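Kallistatin (Homo sapiens, PDB 6F4V) inhibits tissue kallikrein as a serpin, forming an equimolar, heat- and SDS-stable complex with the enzyme as its own reactive site is cleaved. Local coordinates at residues D70-F75 / A115-K120; E90-S95 / Y166-A171; V149-E154 / A332-F337. All coordinates share one frame; numbering follows the deposited sequence. Where two conformers were deposited one is given.

Contact 1. Residues D70-F75 / A115-K120; sequences DVHRGF and AVYEAK
His72, Phe75 and Tyr117 form an aromatic cluster where two helices of the serpin fold meet: residues 70-75 lie within helix 68-83, helix D in the usual serpin naming, and residues 115-117 close to the C-terminal end of helix 107-117, helix E. The contact buries 267 Å² and brings the backbones nearest at His72 and Val116, with CA atoms 6.5 Å apart. Tyr117 is the reaching group. Its CG lies anti to the carbonyl carbon (chi1 -64°), and the ring ends with its hydroxyl near the plane of the imidazole, at the ND1 edge. The two rings meet rim to rim with planes almost perpendicular (87°), and neither lies over the face of the other. Phe75 approaches the other side chain differently, its ring being obliquely inclined to that of Tyr117; its CB packs 3.6 Å from Tyr117 CE2, while CD2 approaches the phenol oxygen. Val116 fills the space nearer the backbone. Its CG1 comes within 3.1 Å of His72 O, a tight fit, and also lies over one face of the Tyr117 ring, toward its rim. Arg73 adds only a marginal contact through NH1, whose polar partner is Gln76 OE1. Outside the pair, helix 33-44 closes the cluster through Ala41, which touches both Phe75 and Tyr117, while Leu45 packs on His72 and Tyr117. Glu118, with positive phi, is the first residue to leave helical geometry, and the chain then turns into strand 120-124. The polar pair within this largely apolar cluster is satisfied by a hydrogen bond between His72 ND1 and Tyr117 OH, 2.8 Å long with an angle of 150°, in which either atom could be the donor.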
loop_
_atom_site.group_PDB
_atom_site.type_symbol
_atom_site.label_atom_id
_atom_site.label_comp_id
_atom_site.label_asym_id
_atom_site.label_seq_id
_atom_site.Cartn_x
_atom_site.Cartn_y
_atom_site.Cartn_z
ATOM N N ASP A 70 4.057 -11.231 19.020
ATOM C CA ASP A 70 3.226 -10.024 18.964
ATOM C C ASP A 70 3.077 -9.528 17.499
ATOM O O ASP A 70 2.011 -9.067 17.110
ATOM C CB ASP A 70 3.858 -8.845 19.752
ATOM C CG ASP A 70 3.826 -9.020 21.280
ATOM O OD1 ASP A 70 2.856 -9.606 21.818
ATOM O OD2 ASP A 70 4.790 -8.517 21.915
ATOM N N VAL A 71 4.144 -9.597 16.725
ATOM C CA VAL A 71 4.114 -9.110 15.322
ATOM C C VAL A 71 3.190 -9.996 14.510
ATOM O O VAL A 71 2.265 -9.511 13.873
ATOM C CB VAL A 71 5.531 -9.051 14.727
ATOM C CG1 VAL A 71 5.506 -8.694 13.243
ATOM C CG2 VAL A 71 6.359 -8.020 15.496
ATOM N N HIS A 72 3.430 -11.312 14.551
ATOM C CA HIS A 72 2.687 -12.237 13.704
ATOM C C HIS A 72 1.218 -12.343 14.091
ATOM O O HIS A 72 0.335 -12.310 13.237
ATOM C CB HIS A 72 3.368 -13.591 13.661
ATOM C CG HIS A 72 4.679 -13.556 12.950
ATOM N ND1 HIS A 72 4.779 -13.190 11.627
ATOM C CD2 HIS A 72 5.942 -13.837 13.365
ATOM C CE1 HIS A 72 6.050 -13.239 11.262
ATOM N NE2 HIS A 72 6.780 -13.618 12.297
ATOM N N ARG A 73 0.945 -12.438 15.381
ATOM C CA ARG A 73 -0.441 -12.417 15.845
ATOM C C ARG A 73 -1.151 -11.090 15.544
ATOM O O ARG A 73 -2.345 -11.071 15.227
ATOM C CB ARG A 73 -0.480 -12.756 17.346
ATOM C CG ARG A 73 0.019 -14.156 17.663
ATOM C CD ARG A 73 -0.681 -15.245 16.863
ATOM N NE ARG A 73 -0.133 -16.575 17.142
ATOM C CZ ARG A 73 -0.580 -17.710 16.589
ATOM N NH1 ARG A 73 -1.617 -17.701 15.740
ATOM N NH2 ARG A 73 0.013 -18.862 16.890
ATOM N N GLY A 74 -0.401 -9.985 15.615
ATOM C CA GLY A 74 -0.898 -8.679 15.185
ATOM C C GLY A 74 -1.342 -8.703 13.727
ATOM O O GLY A 74 -2.455 -8.286 13.401
ATOM N N PHE A 75 -0.503 -9.233 12.848
ATOM C CA PHE A 75 -0.891 -9.352 11.423
ATOM C C PHE A 75 -2.088 -10.279 11.242
ATOM O O PHE A 75 -2.971 -9.986 10.469
ATOM C CB PHE A 75 0.277 -9.815 10.536
ATOM C CG PHE A 75 1.196 -8.695 10.127
ATOM C CD1 PHE A 75 0.792 -7.782 9.136
ATOM C CD2 PHE A 75 2.417 -8.524 10.707
ATOM C CE1 PHE A 75 1.608 -6.740 8.744
ATOM C CE2 PHE A 75 3.256 -7.479 10.309
ATOM C CZ PHE A 75 2.836 -6.583 9.325
ATOM N N ALA A 115 -1.398 -20.650 9.116
ATOM C CA ALA A 115 -2.039 -20.257 10.382
ATOM C C ALA A 115 -2.144 -18.722 10.526
ATOM O O ALA A 115 -3.202 -18.199 10.864
ATOM C CB ALA A 115 -1.283 -20.864 11.557
ATOM N N VAL A 116 -1.063 -17.997 10.219
ATOM C CA VAL A 116 -1.032 -16.550 10.478
ATOM C C VAL A 116 -1.522 -15.726 9.299
ATOM O O VAL A 116 -2.270 -14.762 9.483
ATOM C CB VAL A 116 0.390 -16.100 10.905
ATOM C CG1 VAL A 116 0.487 -14.596 11.092
ATOM C CG2 VAL A 116 0.759 -16.773 12.205
ATOM N N TYR A 117 -1.067 -16.057 8.091
ATOM C CA TYR A 117 -1.337 -15.223 6.938
ATOM C C TYR A 117 -2.406 -15.830 6.029
ATOM O O TYR A 117 -2.688 -15.280 4.981
ATOM C CB TYR A 117 -0.017 -14.899 6.183
ATOM C CG TYR A 117 0.914 -14.087 7.070
ATOM C CD1 TYR A 117 1.834 -14.703 7.907
ATOM C CD2 TYR A 117 0.814 -12.705 7.120
ATOM C CE1 TYR A 117 2.657 -13.968 8.755
ATOM C CE2 TYR A 117 1.625 -11.957 7.959
ATOM C CZ TYR A 117 2.528 -12.581 8.786
ATOM O OH TYR A 117 3.281 -11.827 9.642
ATOM N N GLU A 118 -2.982 -16.956 6.435
ATOM C CA GLU A 118 -3.915 -17.718 5.586
ATOM C C GLU A 118 -3.405 -17.962 4.182
ATOM O O GLU A 118 -4.155 -17.884 3.219
ATOM C CB GLU A 118 -5.276 -17.026 5.567
ATOM C CG GLU A 118 -5.828 -16.862 6.978
ATOM C CD GLU A 118 -7.332 -16.996 7.064
ATOM O OE1 GLU A 118 -7.977 -16.055 7.579
ATOM O OE2 GLU A 118 -7.861 -18.044 6.633
ATOM N N ALA A 119 -2.113 -18.249 4.074
ATOM C CA ALA A 119 -1.469 -18.475 2.787
ATOM C C ALA A 119 -2.112 -19.701 2.083
ATOM O O ALA A 119 -2.309 -20.724 2.711
ATOM C CB ALA A 119 0.028 -18.692 2.983
ATOM N N LYS A 120 -2.493 -19.544 0.827
ATOM C CA LYS A 120 -2.873 -20.664 -0.022
ATOM C C LYS A 120 -1.604 -21.250 -0.621
ATOM O O LYS A 120 -0.757 -20.505 -1.089
ATOM C CB LYS A 120 -3.772 -20.189 -1.157
ATOM C CG LYS A 120 -5.175 -19.766 -0.750
ATOM C CD LYS A 120 -5.954 -19.359 -2.005
ATOM C CE LYS A 120 -7.470 -19.441 -1.843
ATOM N NZ LYS A 120 -8.025 -18.189 -1.263
#

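Contact 2. Residues E90-S95 / Y166-A171; sequences ETRVGS and YIYFKA
Glu90 OE2, which touches Tyr168 CD2 at 3.5 Å, is gripped by two arginines. Arg92 NE reaches it at 2.9 Å in a nearly straight salt-bridging hydrogen bond (171°), in the guanidinium plane and on the anti lone pair of OE2. Arg92 NH2 adds a weak bond, and Arg145 NH2 a second salt bridge. The guanidinium is thereby held across Tyr168, whose CB lies over one of its faces, with the group's plane 23° from that of the ring; NH1, paired with Glu143, also donates to a water that is hydrogen-bonded to Tyr166 OH. Beneath these side chains, strands 90-95 and 166-171 run antiparallel in the central sheet A of the serpin fold. Six backbone bonds join three hydrogen-bonded pairs: Glu90 with Lys170, Arg92 with Tyr168 and Gly94 with Tyr166. Tyr166 CG occupies the crowded position between backbone N and carbonyl carbon (chi1 66°), and the ring covers Gly94, whose N is 3.5 Å from Tyr166 CZ. The opposite face, covered by helix 68-83 at Leu79 and Leu82, is carried by Val93 and Ile167, side by side with CG2 and CG1 3.7 Å apart.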
loop_
_atom_site.group_PDB
_atom_site.type_symbol
_atom_site.label_atom_id
_atom_site.label_comp_id
_atom_site.label_asym_id
_atom_site.label_seq_id
_atom_site.Cartn_x
_atom_site.Cartn_y
_atom_site.Cartn_z
ATOM N N GLU A 90 -15.671 -3.182 0.438
ATOM C CA GLU A 90 -15.023 -4.465 0.208
ATOM C C GLU A 90 -13.529 -4.276 0.467
ATOM O O GLU A 90 -12.900 -3.379 -0.110
ATOM C CB GLU A 90 -15.264 -4.932 -1.234
ATOM C CG GLU A 90 -14.652 -6.300 -1.553
ATOM C CD GLU A 90 -14.734 -6.684 -3.021
ATOM O OE1 GLU A 90 -15.444 -6.023 -3.791
ATOM O OE2 GLU A 90 -14.109 -7.690 -3.424
ATOM N N THR A 91 -12.999 -5.061 1.398
ATOM C CA THR A 91 -11.577 -5.198 1.549
ATOM C C THR A 91 -11.272 -6.690 1.596
ATOM O O THR A 91 -11.944 -7.460 2.318
ATOM C CB THR A 91 -11.058 -4.467 2.797
ATOM O OG1 THR A 91 -11.481 -3.105 2.747
ATOM C CG2 THR A 91 -9.556 -4.510 2.852
ATOM N N ARG A 92 -10.304 -7.107 0.780
ATOM C CA ARG A 92 -9.814 -8.474 0.805
ATOM C C ARG A 92 -8.318 -8.424 0.762
ATOM O O ARG A 92 -7.748 -7.704 -0.078
ATOM C CB ARG A 92 -10.313 -9.293 -0.380
ATOM C CG ARG A 92 -11.762 -9.722 -0.241
ATOM C CD ARG A 92 -12.276 -10.489 -1.437
ATOM N NE ARG A 92 -12.172 -9.713 -2.673
ATOM C CZ ARG A 92 -11.204 -9.835 -3.590
ATOM N NH1 ARG A 92 -10.212 -10.714 -3.462
ATOM N NH2 ARG A 92 -11.226 -9.046 -4.666
ATOM N N VAL A 93 -7.705 -9.174 1.663
ATOM C CA VAL A 93 -6.259 -9.345 1.705
ATOM C C VAL A 93 -5.990 -10.834 1.796
ATOM O O VAL A 93 -6.630 -11.535 2.573
ATOM C CB VAL A 93 -5.623 -8.612 2.866
ATOM C CG1 VAL A 93 -4.107 -8.812 2.843
ATOM C CG2 VAL A 93 -5.960 -7.127 2.815
ATOM N N GLY A 94 -5.099 -11.327 0.952
ATOM C CA GLY A 94 -4.764 -12.740 0.928
ATOM C C GLY A 94 -3.310 -12.935 0.550
ATOM O O GLY A 94 -2.648 -12.003 0.073
ATOM N N SER A 95 -2.835 -14.154 0.765
ATOM C CA SER A 95 -1.447 -14.524 0.574
ATOM C C SER A 95 -1.396 -15.870 -0.102
ATOM O O SER A 95 -2.319 -16.667 0.041
ATOM C CB SER A 95 -0.758 -14.638 1.932
ATOM O OG SER A 95 -0.679 -13.352 2.560
ATOM N N TYR A 166 -1.844 -9.894 -1.821
ATOM C CA TYR A 166 -2.620 -8.888 -2.554
ATOM C C TYR A 166 -3.594 -8.231 -1.586
ATOM O O TYR A 166 -3.943 -8.805 -0.526
ATOM C CB TYR A 166 -3.365 -9.528 -3.746
ATOM C CG TYR A 166 -4.409 -10.486 -3.250
ATOM C CD1 TYR A 166 -5.697 -10.033 -2.905
ATOM C CD2 TYR A 166 -4.103 -11.834 -3.057
ATOM C CE1 TYR A 166 -6.651 -10.908 -2.394
ATOM C CE2 TYR A 166 -5.045 -12.706 -2.564
ATOM C CZ TYR A 166 -6.316 -12.251 -2.247
ATOM O OH TYR A 166 -7.241 -13.135 -1.726
ATOM N N ILE A 167 -4.033 -7.043 -1.974
ATOM C CA ILE A 167 -5.067 -6.314 -1.300
ATOM C C ILE A 167 -5.957 -5.739 -2.386
ATOM O O ILE A 167 -5.485 -5.253 -3.405
ATOM C CB ILE A 167 -4.500 -5.219 -0.353
ATOM C CG1 ILE A 167 -5.630 -4.406 0.298
ATOM C CG2 ILE A 167 -3.517 -4.295 -1.072
ATOM C CD1 ILE A 167 -5.193 -3.529 1.463
ATOM N N TYR A 168 -7.255 -5.845 -2.143
ATOM C CA TYR A 168 -8.277 -5.286 -2.991
ATOM C C TYR A 168 -9.222 -4.486 -2.101
ATOM O O TYR A 168 -9.679 -4.996 -1.071
ATOM C CB TYR A 168 -9.039 -6.362 -3.744
ATOM C CG TYR A 168 -10.056 -5.720 -4.663
ATOM C CD1 TYR A 168 -9.667 -5.145 -5.863
ATOM C CD2 TYR A 168 -11.394 -5.609 -4.292
ATOM C CE1 TYR A 168 -10.587 -4.506 -6.692
ATOM C CE2 TYR A 168 -12.330 -4.966 -5.117
ATOM C CZ TYR A 168 -11.924 -4.430 -6.316
ATOM O OH TYR A 168 -12.815 -3.781 -7.161
ATOM N N PHE A 169 -9.500 -3.252 -2.507
ATOM C CA PHE A 169 -10.266 -2.293 -1.741
ATOM C C PHE A 169 -11.239 -1.596 -2.661
ATOM O O PHE A 169 -10.838 -0.954 -3.627
ATOM C CB PHE A 169 -9.300 -1.255 -1.147
ATOM C CG PHE A 169 -9.963 -0.130 -0.411
ATOM C CD1 PHE A 169 -10.308 -0.275 0.909
ATOM C CD2 PHE A 169 -10.193 1.082 -1.019
ATOM C CE1 PHE A 169 -10.890 0.764 1.622
ATOM C CE2 PHE A 169 -10.766 2.148 -0.306
ATOM C CZ PHE A 169 -11.109 1.976 1.017
ATOM N N LYS A 170 -12.527 -1.675 -2.340
ATOM C CA LYS A 170 -13.528 -0.935 -3.109
ATOM C C LYS A 170 -14.547 -0.426 -2.118
ATOM O O LYS A 170 -15.131 -1.209 -1.341
ATOM C CB LYS A 170 -14.179 -1.831 -4.190
ATOM C CG LYS A 170 -15.155 -1.040 -5.083
ATOM C CD LYS A 170 -15.542 -1.772 -6.380
ATOM C CE LYS A 170 -16.258 -3.079 -6.197
ATOM N NZ LYS A 170 -16.451 -3.762 -7.539
ATOM N N ALA A 171 -14.735 0.879 -2.120
ATOM C CA ALA A 171 -15.500 1.528 -1.075
ATOM C C ALA A 171 -16.261 2.705 -1.610
ATOM O O ALA A 171 -15.727 3.546 -2.308
ATOM C CB ALA A 171 -14.560 2.003 0.037
HETATM O O HOH W 1 -9.686 -12.681 -1.432
#

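Contact 3. Residues V149-E154 / A332-F337; sequences VDLVSE and AAATSF
Leu151 and Val152 belong to the connection between helix 129-143, helix F of the serpin fold, and strand 159-172, and they dip onto strand 332-337 of sheet A. That strand lies antiparallel between strands 159-172 and 312-324, the place taken by the inserted reactive-centre loop in cleaved, relaxed serpins; the position and sequence of the segment are consistent with this state. The evidence for direct packing is apolar. Leu151 does most of it: CG stands anti to the backbone N (chi1 173°), and both methyls of the fork rest on the strand at Ala334. CD2 packs on Ala334 CB at 3.7 Å, while CD1 sits 3.6 Å from Ala334 O. The same CD2 continues toward the next side chain that points toward the loop and touches Ser336 CB at 3.9 Å. Val152 meets that serine from another direction, with CG2 3.8 Å from Ser336 CB, so the methylene is contacted by both loop residues. The alternation of the strand explains the choice of partners, since Ala334 and Ser336 point toward the loop, whereas Thr335 points away and meets Leu151 CD2 through its backbone. Ser336 OG is held between its backbone N and carbonyl carbon (chi1 71°) and accepts from Phe317 N of the adjacent strand, which satisfies the hydroxyl beside the CG2 methyl of Val152. The interface is small, 183 Å², and the backbones keep a distance, the CA atoms of Val152 and Ser336 being 6.8 Å apart. Around it, helix 129-143 supplies Asn137, whose OD1 bonds Val152 N, and Val140, which packs on both Leu151 and Ala334; strand 312-324 lends Lys319 to Val149 O, and strand 159-172 packs against Ala334 through Tyr166.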
loop_
_atom_site.group_PDB
_atom_site.type_symbol
_atom_site.label_atom_id
_atom_site.label_comp_id
_atom_site.label_asym_id
_atom_site.label_seq_id
_atom_site.Cartn_x
_atom_site.Cartn_y
_atom_site.Cartn_z
ATOM N N VAL A 149 -2.107 -6.555 -13.032
ATOM C CA VAL A 149 -1.733 -7.382 -14.181
ATOM C C VAL A 149 -0.188 -7.444 -14.244
ATOM O O VAL A 149 0.504 -6.440 -14.011
ATOM C CB VAL A 149 -2.291 -6.735 -15.492
ATOM C CG1 VAL A 149 -2.154 -7.668 -16.698
ATOM C CG2 VAL A 149 -3.779 -6.395 -15.331
ATOM N N ASP A 150 0.331 -8.617 -14.555
ATOM C CA ASP A 150 1.754 -8.849 -14.751
ATOM C C ASP A 150 2.597 -8.449 -13.526
ATOM O O ASP A 150 3.623 -7.775 -13.639
ATOM C CB ASP A 150 2.242 -8.192 -16.065
ATOM C CG ASP A 150 1.463 -8.697 -17.318
ATOM O OD1 ASP A 150 0.999 -9.876 -17.354
ATOM O OD2 ASP A 150 1.313 -7.894 -18.275
ATOM N N LEU A 151 2.147 -8.859 -12.342
ATOM C CA LEU A 151 2.882 -8.543 -11.121
ATOM C C LEU A 151 4.340 -9.001 -11.240
ATOM O O LEU A 151 5.274 -8.218 -11.029
ATOM C CB LEU A 151 2.255 -9.192 -9.895
ATOM C CG LEU A 151 3.064 -9.041 -8.597
ATOM C CD1 LEU A 151 3.258 -7.565 -8.239
ATOM C CD2 LEU A 151 2.451 -9.822 -7.457
ATOM N N VAL A 152 4.506 -10.285 -11.535
ATOM C CA VAL A 152 5.827 -10.872 -11.675
ATOM C C VAL A 152 6.272 -10.668 -13.137
ATOM O O VAL A 152 5.814 -11.382 -14.030
ATOM C CB VAL A 152 5.801 -12.357 -11.276
ATOM C CG1 VAL A 152 7.165 -12.998 -11.500
ATOM C CG2 VAL A 152 5.379 -12.494 -9.831
ATOM N N SER A 153 7.138 -9.681 -13.360
ATOM C CA SER A 153 7.614 -9.318 -14.713
ATOM C C SER A 153 8.894 -10.044 -15.161
ATOM O O SER A 153 9.250 -9.955 -16.331
ATOM C CB SER A 153 7.836 -7.810 -14.790
ATOM O OG SER A 153 8.640 -7.388 -13.705
ATOM N N GLU A 154 9.599 -10.704 -14.225
ATOM C CA GLU A 154 10.754 -11.585 -14.503
ATOM C C GLU A 154 10.692 -12.750 -13.542
ATOM O O GLU A 154 10.220 -12.590 -12.403
ATOM C CB GLU A 154 12.097 -10.931 -14.157
ATOM C CG GLU A 154 12.409 -9.593 -14.752
ATOM C CD GLU A 154 13.633 -8.962 -14.106
ATOM O OE1 GLU A 154 13.664 -7.707 -14.022
ATOM O OE2 GLU A 154 14.550 -9.717 -13.672
ATOM N N ALA A 332 -6.060 -1.306 -5.506
ATOM C CA ALA A 332 -5.556 -2.627 -5.456
ATOM C C ALA A 332 -4.038 -2.612 -5.445
ATOM O O ALA A 332 -3.406 -1.659 -5.893
ATOM C CB ALA A 332 -6.083 -3.454 -6.626
ATOM N N ALA A 333 -3.470 -3.680 -4.906
ATOM C CA ALA A 333 -2.023 -3.840 -4.901
ATOM C C ALA A 333 -1.644 -5.275 -4.673
ATOM O O ALA A 333 -2.425 -6.086 -4.169
ATOM C CB ALA A 333 -1.372 -2.945 -3.855
ATOM N N ALA A 334 -0.422 -5.598 -5.063
ATOM C CA ALA A 334 0.142 -6.885 -4.760
ATOM C C ALA A 334 1.651 -6.817 -4.660
ATOM O O ALA A 334 2.272 -5.926 -5.220
ATOM C CB ALA A 334 -0.282 -7.878 -5.828
ATOM N N THR A 335 2.217 -7.783 -3.941
ATOM C CA THR A 335 3.658 -7.869 -3.702
ATOM C C THR A 335 4.084 -9.293 -3.947
ATOM O O THR A 335 3.417 -10.219 -3.495
ATOM C CB THR A 335 3.974 -7.520 -2.223
ATOM O OG1 THR A 335 3.488 -6.215 -1.931
ATOM C CG2 THR A 335 5.468 -7.584 -1.931
ATOM N N SER A 336 5.185 -9.464 -4.676
ATOM C CA SER A 336 5.811 -10.763 -4.857
ATOM C C SER A 336 7.201 -10.790 -4.210
ATOM O O SER A 336 7.862 -9.746 -4.080
ATOM C CB SER A 336 5.940 -11.093 -6.339
ATOM O OG SER A 336 6.911 -10.290 -6.960
ATOM N N PHE A 337 7.637 -11.988 -3.847
ATOM C CA PHE A 337 9.009 -12.212 -3.397
ATOM C C PHE A 337 9.457 -13.597 -3.842
ATOM O O PHE A 337 8.892 -14.581 -3.390
ATOM C CB PHE A 337 9.125 -12.103 -1.884
ATOM C CG PHE A 337 10.536 -11.979 -1.407
ATOM C CD1 PHE A 337 11.362 -13.086 -1.257
ATOM C CD2 PHE A 337 11.061 -10.743 -1.165
ATOM C CE1 PHE A 337 12.685 -12.908 -0.835
ATOM C CE2 PHE A 337 12.361 -10.580 -0.744
ATOM C CZ PHE A 337 13.174 -11.654 -0.591
#

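In the fold
Contacts 1, 2 and 3 run across sheet A from its helical cover to strand 328-340. Contacts 1 and 2, with centres 16 Å apart, join where Lys120 N lies 3.0 Å from Ser95 O, a probable hydrogen bond between strands 120-124 and 89-100. Contacts 2 and 3, with centres 15 Å apart, share neighbouring strands, Ile167 N probably bonding Ala333 O at 2.9 Å. Contacts 1 and 3 do not touch; their nearest atoms are about 11 Å apart. The bound sodium ion, at Tyr224 and Gly226, lies about 9 Å from the Phe169 side chain of contact 2, and Phe169 meets Tyr224 edge to face.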